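Local coordinates for stage 0 sporulation protein A homolog (Desulfitobacterium hafniense, PDB 3MJQ), which is a multidomain response regulator that may act in signalling through a GGDEF domain or in sporulation control, seen here as its PAS domain, at the interface of chains A and B. Residues are numbered along the deposited sequence; one frame, centred on the assembly and turned at random. Chains: chain A/B, uncharacterized protein.

The interface of chains A and B. Residues chain A 14, 90-92, 101, 103; chain B 4, 7-8, 101, 103.
B:Ile8 buries more surface than any other residue in this patch, 54 Å², and its two branches do different jobs. Its CG1 lies anti to the carbonyl carbon (chi1 -69°) and the chain runs on extended; the two side chains cross at about a right angle, and CD1 settles beneath the CD2 rim of the A:Phe101 ring, 3.4 Å from CD2. The CG2 methyl turns to the indole instead, 3.9 Å from CD1 of A:Trp90.

B:Phe4 comes next. With CG anti to its backbone N (chi1 180°), the ring reaches over to chain A and points its CE2-CZ edge at the face of A:Phe101, near CD1, the planes at 87°. The same edge presses on A:Ile14, where B:Phe4 CE2 sits 3.5 Å from CG1, so this end of the ring fits into the notch between A:Ile14 and A:Phe101; A:Ile14 CD1 lies in plane at the edge of the A:Phe101 ring. Behind it, the hydroxyl OG1 of B:Thr7 hydrogen-bonds to the carbonyl O of B:Phe4 at 2.6 Å, approaching from above the carbonyl plane, which ties the N-terminal turn together.

B:Ile103 points tip to tip at A:Trp90. Its CD1 lies over the six-membered ring of the indole, 3.8 Å from the centroid, a CH-pi contact, while CG2 packs by the pyrrole side near NE1. CD1 also meets its twin, A:Ile103 CD1, at 3.7 Å, and A:Ile103 CD1 in turn lies at the edge of the B:Phe101 ring.

Polar groups make no direct bond across the patch; a water lies between the backbone carbonyl oxygens of A:Gln91 and B:Thr7 and may bridge them, though it is modelled very close to that of A:Gln91. Contact therefore rests on apolar packing.

Chain A supplies its sheet, strands 11-16, 82-93 and 98-106, and chain B the N-terminal segment around the 3-10 helix 5-7 plus strand 97-106. The two-fold repeats each contact with chains exchanged, in a possible PAS dimer whose biological relevance the structure alone does not show.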
# COMPACT_ATOMS: atom_id res chain seq x y z
N ILE A 14 -10.70 -0.60 -0.66
CA ILE A 14 -10.61 -1.63 -1.66
C ILE A 14 -11.92 -1.38 -2.39
O ILE A 14 -12.98 -1.40 -1.78
CB ILE A 14 -10.58 -3.06 -1.05
CG1 ILE A 14 -9.16 -3.42 -0.60
CG2 ILE A 14 -10.96 -4.08 -2.10
CD1 ILE A 14 -8.78 -2.89 0.72
N TRP A 90 -3.30 -0.27 -6.64
CA TRP A 90 -2.78 -1.56 -7.05
C TRP A 90 -3.96 -2.42 -7.43
O TRP A 90 -4.99 -2.39 -6.76
CB TRP A 90 -2.02 -2.22 -5.90
CG TRP A 90 -0.69 -1.60 -5.64
CD1 TRP A 90 0.50 -1.92 -6.24
CD2 TRP A 90 -0.41 -0.49 -4.78
NE1 TRP A 90 1.49 -1.08 -5.81
CE2 TRP A 90 0.96 -0.19 -4.91
CE3 TRP A 90 -1.20 0.28 -3.91
CZ2 TRP A 90 1.56 0.85 -4.20
CZ3 TRP A 90 -0.59 1.32 -3.21
CH2 TRP A 90 0.78 1.59 -3.37
N GLN A 91 -3.81 -3.17 -8.51
CA GLN A 91 -4.87 -4.04 -8.97
C GLN A 91 -4.80 -5.36 -8.25
O GLN A 91 -3.83 -6.10 -8.39
CB GLN A 91 -4.73 -4.27 -10.47
CG GLN A 91 -4.81 -2.99 -11.26
CD GLN A 91 -4.72 -3.23 -12.75
OE1 GLN A 91 -5.59 -3.88 -13.34
NE2 GLN A 91 -3.66 -2.72 -13.37
N GLY A 92 -5.83 -5.64 -7.47
CA GLY A 92 -5.89 -6.89 -6.75
C GLY A 92 -7.21 -7.58 -7.06
O GLY A 92 -7.84 -7.27 -8.07
N PHE A 101 -6.96 -1.66 -5.12
CA PHE A 101 -6.46 -1.51 -3.76
C PHE A 101 -5.85 -0.12 -3.70
O PHE A 101 -4.89 0.18 -4.40
CB PHE A 101 -5.39 -2.56 -3.45
CG PHE A 101 -4.73 -2.36 -2.11
CD1 PHE A 101 -5.50 -2.28 -0.96
CD2 PHE A 101 -3.35 -2.27 -2.01
CE1 PHE A 101 -4.90 -2.11 0.29
CE2 PHE A 101 -2.75 -2.10 -0.77
CZ PHE A 101 -3.53 -2.02 0.38
N ILE A 103 -4.33 3.24 -1.42
CA ILE A 103 -3.77 3.83 -0.22
C ILE A 103 -3.72 5.32 -0.58
O ILE A 103 -3.08 5.73 -1.55
CB ILE A 103 -2.37 3.26 0.09
CG1 ILE A 103 -2.44 1.72 0.04
CG2 ILE A 103 -1.90 3.76 1.47
CD1 ILE A 103 -1.15 0.99 0.40
N PHE B 4 -5.54 -11.61 0.66
CA PHE B 4 -5.67 -10.52 -0.29
C PHE B 4 -4.36 -10.03 -0.90
O PHE B 4 -4.14 -10.19 -2.10
CB PHE B 4 -6.41 -9.34 0.37
CG PHE B 4 -6.59 -8.16 -0.56
CD1 PHE B 4 -6.85 -8.37 -1.93
CD2 PHE B 4 -6.49 -6.85 -0.08
CE1 PHE B 4 -7.01 -7.29 -2.82
CE2 PHE B 4 -6.65 -5.76 -0.95
CZ PHE B 4 -6.90 -5.98 -2.34
N THR B 7 -2.66 -11.34 -3.66
CA THR B 7 -3.12 -11.10 -5.02
C THR B 7 -2.52 -9.88 -5.73
O THR B 7 -2.91 -9.59 -6.87
CB THR B 7 -4.64 -10.93 -5.07
OG1 THR B 7 -5.00 -9.68 -4.47
CG2 THR B 7 -5.33 -12.06 -4.32
N ILE B 8 -1.62 -9.17 -5.08
CA ILE B 8 -1.01 -8.00 -5.71
C ILE B 8 0.32 -8.41 -6.34
O ILE B 8 1.14 -9.07 -5.70
CB ILE B 8 -0.82 -6.84 -4.70
CG1 ILE B 8 -2.20 -6.29 -4.32
CG2 ILE B 8 0.04 -5.72 -5.31
CD1 ILE B 8 -2.19 -5.22 -3.26
N PHE B 101 5.28 -1.09 6.58
CA PHE B 101 4.52 -1.79 5.55
C PHE B 101 5.10 -1.30 4.22
O PHE B 101 5.06 -0.10 3.91
CB PHE B 101 3.04 -1.43 5.62
CG PHE B 101 2.23 -2.01 4.50
CD1 PHE B 101 2.14 -3.40 4.34
CD2 PHE B 101 1.54 -1.19 3.63
CE1 PHE B 101 1.34 -3.96 3.31
CE2 PHE B 101 0.74 -1.74 2.60
CZ PHE B 101 0.65 -3.13 2.45
N ILE B 103 5.43 -1.73 -0.06
CA ILE B 103 4.99 -2.26 -1.34
C ILE B 103 6.11 -1.81 -2.25
O ILE B 103 6.37 -0.60 -2.39
CB ILE B 103 3.64 -1.67 -1.77
CG1 ILE B 103 2.61 -1.86 -0.65
CG2 ILE B 103 3.15 -2.41 -3.02
CD1 ILE B 103 1.20 -1.43 -1.02
O HOH W 1 -2.17 -7.80 -8.77